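Local coordinates for protein paenibacillus xanthan lyase (Paenibacillus, PDB 6F2P) that cleaves xanthan as a polysaccharide lyase of family 8, probably by beta-elimination, and carries several bound calcium ions, at residues 43-48 / 78-83; 385-390 / 450-455. One frame throughout, in Å; residues are numbered along the deposited sequence.

Contact 1: residues 43-48 / 78-83; sequences GYWDSM and YDMALA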
loop_
_atom_site.group_PDB
_atom_site.type_symbol
_atom_site.label_atom_id
_atom_site.label_comp_id
_atom_site.label_asym_id
_atom_site.label_seq_id
_atom_site.Cartn_x
_atom_site.Cartn_y
_atom_site.Cartn_z
ATOM N N GLY A 43 43.170 24.226 -8.772
ATOM C CA GLY A 43 42.305 25.276 -8.270
ATOM C C GLY A 43 42.470 25.564 -6.783
ATOM O O GLY A 43 42.746 26.704 -6.373
ATOM N N TYR A 44 42.294 24.529 -5.968
ATOM C CA TYR A 44 42.338 24.698 -4.522
ATOM C C TYR A 44 43.762 24.907 -4.042
ATOM O O TYR A 44 43.981 25.497 -2.982
ATOM C CB TYR A 44 41.687 23.507 -3.819
ATOM C CG TYR A 44 40.192 23.453 -4.041
ATOM C CD1 TYR A 44 39.402 24.561 -3.780
ATOM C CD2 TYR A 44 39.572 22.305 -4.524
ATOM C CE1 TYR A 44 38.043 24.531 -3.988
ATOM C CE2 TYR A 44 38.204 22.267 -4.730
ATOM C CZ TYR A 44 37.448 23.387 -4.461
ATOM O OH TYR A 44 36.088 23.376 -4.655
ATOM N N TRP A 45 44.729 24.420 -4.815
ATOM C CA TRP A 45 46.133 24.627 -4.479
ATOM C C TRP A 45 46.445 26.119 -4.655
ATOM O O TRP A 45 47.119 26.746 -3.828
ATOM C CB TRP A 45 47.036 23.775 -5.376
ATOM C CG TRP A 45 48.450 23.688 -4.892
ATOM C CD1 TRP A 45 48.920 24.037 -3.657
ATOM C CD2 TRP A 45 49.583 23.218 -5.633
ATOM N NE1 TRP A 45 50.275 23.812 -3.582
ATOM C CE2 TRP A 45 50.707 23.309 -4.782
ATOM C CE3 TRP A 45 49.758 22.730 -6.928
ATOM C CZ2 TRP A 45 51.990 22.933 -5.190
ATOM C CZ3 TRP A 45 51.034 22.360 -7.333
ATOM C CH2 TRP A 45 52.133 22.466 -6.465
ATOM N N ASP A 46 45.921 26.676 -5.739
ATOM C CA ASP A 46 46.116 28.072 -6.059
ATOM C C ASP A 46 45.491 28.976 -5.013
ATOM O O ASP A 46 46.086 29.973 -4.629
ATOM C CB ASP A 46 45.548 28.381 -7.447
ATOM C CG ASP A 46 46.423 27.838 -8.565
ATOM O OD1 ASP A 46 47.582 27.450 -8.278
ATOM O OD2 ASP A 46 45.957 27.805 -9.724
ATOM N N SER A 47 44.295 28.634 -4.547
ATOM C CA SER A 47 43.596 29.485 -3.588
ATOM C C SER A 47 44.007 29.209 -2.152
ATOM O O SER A 47 43.536 29.871 -1.238
ATOM C CB SER A 47 42.087 29.325 -3.719
ATOM O OG SER A 47 41.714 27.960 -3.612
ATOM N N MET A 48 44.881 28.235 -1.947
ATOM C CA MET A 48 45.228 27.840 -0.591
ATOM C C MET A 48 46.050 28.905 0.147
ATOM O O MET A 48 46.946 29.529 -0.417
ATOM C CB MET A 48 45.970 26.498 -0.586
ATOM C CG MET A 48 46.218 25.946 0.816
ATOM S SD MET A 48 47.050 24.349 0.845
ATOM C CE MET A 48 46.978 23.964 2.589
ATOM N N TYR A 78 41.446 16.806 0.214
ATOM C CA TYR A 78 41.235 15.549 -0.482
ATOM C C TYR A 78 41.427 15.677 -1.994
ATOM O O TYR A 78 42.051 14.815 -2.621
ATOM C CB TYR A 78 39.856 14.961 -0.192
ATOM C CG TYR A 78 39.604 13.738 -1.038
ATOM C CD1 TYR A 78 40.223 12.529 -0.744
ATOM C CD2 TYR A 78 38.790 13.802 -2.157
ATOM C CE1 TYR A 78 40.018 11.410 -1.534
ATOM C CE2 TYR A 78 38.580 12.683 -2.957
ATOM C CZ TYR A 78 39.196 11.491 -2.638
ATOM O OH TYR A 78 38.982 10.379 -3.420
ATOM N N ASP A 79 40.871 16.735 -2.578
ATOM C CA ASP A 79 40.957 16.922 -4.027
ATOM C C ASP A 79 42.407 16.992 -4.467
ATOM O O ASP A 79 42.776 16.408 -5.480
ATOM C CB ASP A 79 40.211 18.181 -4.484
ATOM C CG ASP A 79 38.699 18.022 -4.419
ATOM O OD1 ASP A 79 38.220 16.868 -4.395
ATOM O OD2 ASP A 79 37.987 19.050 -4.403
ATOM N N MET A 80 43.221 17.702 -3.688
ATOM C CA MET A 80 44.646 17.858 -3.976
ATOM C C MET A 80 45.358 16.514 -3.851
ATOM O O MET A 80 46.116 16.107 -4.740
ATOM C CB MET A 80 45.271 18.897 -3.034
ATOM C CG MET A 80 44.696 20.293 -3.203
ATOM S SD MET A 80 45.070 21.425 -1.836
ATOM C CE MET A 80 46.851 21.562 -1.972
ATOM N N ALA A 81 45.100 15.832 -2.741
ATOM C CA ALA A 81 45.619 14.487 -2.515
ATOM C C ALA A 81 45.244 13.536 -3.659
ATOM O O ALA A 81 46.040 12.684 -4.056
ATOM C CB ALA A 81 45.123 13.951 -1.173
ATOM N N LEU A 82 44.040 13.702 -4.199
ATOM C CA LEU A 82 43.572 12.857 -5.283
ATOM C C LEU A 82 44.442 13.024 -6.523
ATOM O O LEU A 82 44.919 12.040 -7.090
ATOM C CB LEU A 82 42.108 13.151 -5.619
ATOM C CG LEU A 82 41.435 12.227 -6.650
ATOM C CD1 LEU A 82 41.490 10.760 -6.231
ATOM C CD2 LEU A 82 39.993 12.630 -6.909
ATOM N N ALA A 83 44.645 14.264 -6.954
ATOM C CA ALA A 83 45.490 14.512 -8.120
ATOM C C ALA A 83 46.911 14.050 -7.830
ATOM O O ALA A 83 47.582 13.492 -8.697
ATOM C CB ALA A 83 45.473 15.980 -8.512
#
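Apolar contact dominates where residues 43-48, the last turn of helix 28-46 and the residues that follow it, meet residues 78-83 of helix 68-85; no hydrogen bond crosses between them. Met80 carries most of the contact. Its CG stands anti to the carbonyl carbon, and a bend at chi3 (65°) turns the methyl CE toward the Trp45 indole, where it lies 3.6 Å from Trp45 CD1. The two side chains cross at about a right angle. Met48, its chain extended, crosses Met80 obliquely, with Met48 SD 4.0 Å from Met80 CE, while Met80 SD rests against Tyr44, 4.4 Å from Tyr44 CB.

The polar element is an edge contact. Asp79 OD2 approaches the rim of the Tyr44 ring near its plane, 3.2 Å from Tyr44 CE2, with carboxylate and ring planes only 22° apart; a carboxylate so placed would face the weakly positive ring hydrogens. Tyr44 is also stacked on His76, and Trp45 NE1 is hydrogen-bonded to Asp100, which probably helps hold the indole in place. With Leu97 and Ile101 of helix 95-111 also packing on Met80, three helices meet here in the N-terminal alpha-helical domain, consistent with the alpha/alpha toroid of family 8 lyases.

Contact 2: residues 385-390 / 450-455; sequences SMFSSR and SRSDKS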
loop_
_atom_site.group_PDB
_atom_site.type_symbol
_atom_site.label_atom_id
_atom_site.label_comp_id
_atom_site.label_asym_id
_atom_site.label_seq_id
_atom_site.Cartn_x
_atom_site.Cartn_y
_atom_site.Cartn_z
ATOM N N SER A 385 1.835 8.786 -8.013
ATOM C CA SER A 385 2.200 9.363 -6.722
ATOM C C SER A 385 0.999 9.812 -5.894
ATOM O O SER A 385 0.302 10.769 -6.242
ATOM C CB SER A 385 3.156 10.536 -6.918
ATOM O OG SER A 385 3.450 11.144 -5.674
ATOM N N MET A 386 0.773 9.128 -4.782
ATOM C CA MET A 386 -0.385 9.397 -3.953
ATOM C C MET A 386 0.034 9.730 -2.528
ATOM O O MET A 386 1.211 9.632 -2.173
ATOM C CB MET A 386 -1.287 8.161 -3.917
ATOM C CG MET A 386 -1.740 7.679 -5.273
ATOM S SD MET A 386 -2.566 6.076 -5.207
ATOM C CE MET A 386 -1.168 4.953 -5.079
ATOM N N PHE A 387 -0.940 10.117 -1.711
ATOM C CA PHE A 387 -0.736 10.165 -0.274
ATOM C C PHE A 387 -2.031 9.865 0.469
ATOM O O PHE A 387 -3.112 9.887 -0.115
ATOM C CB PHE A 387 -0.055 11.470 0.177
ATOM C CG PHE A 387 -0.985 12.639 0.368
ATOM C CD1 PHE A 387 -1.414 13.393 -0.713
ATOM C CD2 PHE A 387 -1.375 13.025 1.640
ATOM C CE1 PHE A 387 -2.252 14.490 -0.532
ATOM C CE2 PHE A 387 -2.205 14.123 1.827
ATOM C CZ PHE A 387 -2.641 14.853 0.736
ATOM N N SER A 388 -1.906 9.543 1.749
ATOM C CA SER A 388 -3.038 9.079 2.530
ATOM C C SER A 388 -2.860 9.532 3.961
ATOM O O SER A 388 -2.073 10.429 4.241
ATOM C CB SER A 388 -3.094 7.554 2.500
ATOM O OG SER A 388 -1.917 6.997 3.066
ATOM N N SER A 389 -3.577 8.892 4.873
ATOM C CA SER A 389 -3.388 9.156 6.286
ATOM C C SER A 389 -2.151 8.427 6.808
ATOM O O SER A 389 -1.818 8.533 7.990
ATOM C CB SER A 389 -4.615 8.717 7.070
ATOM O OG SER A 389 -4.799 7.320 6.942
ATOM N N ARG A 390 -1.481 7.683 5.930
ATOM C CA ARG A 390 -0.259 6.971 6.300
ATOM C C ARG A 390 1.004 7.622 5.722
ATOM O O ARG A 390 2.100 7.479 6.272
ATOM C CB ARG A 390 -0.313 5.531 5.814
ATOM C CG ARG A 390 -1.483 4.723 6.302
ATOM C CD ARG A 390 -1.477 3.369 5.612
ATOM N NE ARG A 390 -1.526 3.511 4.159
ATOM C CZ ARG A 390 -2.647 3.573 3.444
ATOM N NH1 ARG A 390 -3.835 3.499 4.037
ATOM N NH2 ARG A 390 -2.575 3.708 2.129
ATOM N N SER A 450 2.373 16.861 5.556
ATOM C CA SER A 450 1.083 16.519 6.145
ATOM C C SER A 450 0.442 15.294 5.509
ATOM O O SER A 450 0.578 15.066 4.307
ATOM C CB SER A 450 0.127 17.694 5.979
ATOM O OG SER A 450 0.712 18.892 6.447
ATOM N N ARG A 451 -0.281 14.523 6.316
ATOM C CA ARG A 451 -1.040 13.390 5.803
ATOM C C ARG A 451 -2.510 13.782 5.725
ATOM O O ARG A 451 -2.957 14.670 6.456
ATOM C CB ARG A 451 -0.850 12.169 6.701
ATOM C CG ARG A 451 0.602 11.948 7.043
ATOM C CD ARG A 451 0.884 10.601 7.682
ATOM N NE ARG A 451 0.253 10.413 8.988
ATOM C CZ ARG A 451 0.518 11.133 10.074
ATOM N NH1 ARG A 451 1.395 12.127 10.028
ATOM N NH2 ARG A 451 -0.111 10.866 11.211
ATOM N N SER A 452 -3.255 13.139 4.828
ATOM C CA SER A 452 -4.677 13.438 4.661
ATOM C C SER A 452 -5.455 12.763 5.774
ATOM O O SER A 452 -4.889 12.022 6.583
ATOM C CB SER A 452 -5.200 12.955 3.303
ATOM O OG SER A 452 -5.371 11.543 3.268
ATOM N N ASP A 453 -6.755 13.020 5.822
ATOM C CA ASP A 453 -7.613 12.293 6.742
ATOM C C ASP A 453 -8.303 11.127 6.013
ATOM O O ASP A 453 -9.315 10.593 6.486
ATOM C CB ASP A 453 -8.629 13.240 7.389
ATOM C CG ASP A 453 -9.558 13.890 6.373
ATOM O OD1 ASP A 453 -9.295 13.812 5.152
ATOM O OD2 ASP A 453 -10.561 14.491 6.802
ATOM N N LYS A 454 -7.747 10.742 4.859
ATOM C CA LYS A 454 -8.286 9.634 4.060
ATOM C C LYS A 454 -7.305 8.464 3.977
ATOM O O LYS A 454 -6.137 8.640 3.640
ATOM C CB LYS A 454 -8.648 10.096 2.640
ATOM C CG LYS A 454 -9.619 11.264 2.557
ATOM C CD LYS A 454 -10.970 10.949 3.158
ATOM C CE LYS A 454 -11.943 12.103 2.947
ATOM N NZ LYS A 454 -13.275 11.850 3.587
ATOM N N SER A 455 -7.794 7.266 4.270
ATOM C CA SER A 455 -6.962 6.069 4.291
ATOM C C SER A 455 -6.986 5.300 2.973
ATOM O O SER A 455 -6.147 4.426 2.744
ATOM C CB SER A 455 -7.424 5.142 5.409
ATOM O OG SER A 455 -8.805 4.851 5.261
HETATM O O HOH W 1 -5.315 10.745 0.511
#
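Four direct hydrogen bonds join residues 385-390 to residues 450-455. Two are between backbones: Ser452 N donates to Ser388 O at 3.0 Å, reaching it from above the carbonyl plane, and Ser389 N gives a weak bond to Lys454 O. Two come from arginines. Arg390 NH1 meets Ser455 O at 2.8 Å, in the carbonyl plane on a lone pair and fairly straight (154°), whereas Arg451 NE reaches Ser389 O at 3.0 Å from above that carbonyl's plane. Both chains bend at chi3, and each acceptor lies near its guanidinium plane. The Phe387 ring meets the backbone at its edge, with Phe387 CE2 3.3 Å from Ser452 N.

Both segments are loops of the super-sandwich domain, one following strand 380-385 and the other leading into strand 457-462, and each contains an ST turn. Ser388 OG accepts from Arg390 N, and Ser452 OG from Lys454 N at 3.0 Å. A water bridges Ser452 OG and Phe387 O. Further out, Asp371 is hydrogen-bonded to Ser388 OG and forms a salt bridge with Arg390 NH2, so one carboxylate probably helps position both the turn and the guanidinium. Arg451 makes a cation-pi contact with Tyr222, and Met471 of strand 466-474 packs on Phe387.

Contacts 1 and 2 illustrate two ways of joining separate parts of one chain: side-chain packing between helices and hydrogen bonding between loops. They follow in series along the sequence, contact 1 in the N-terminal alpha-helical domain and contact 2 in the super-sandwich domain, with centres 48 Å apart and nearest atoms about 35 Å apart, so neither touches the other. Contact 1 is peripheral, its centre about 49 Å from the centre of the chain, whereas that of contact 2 lies about 11 Å from it. The Arg390 side chain of contact 2 is about 5 Å from a bound calcium ion. Small molecules probably from the crystallisation liquor sit near both contacts, close to Trp45 and Ser389.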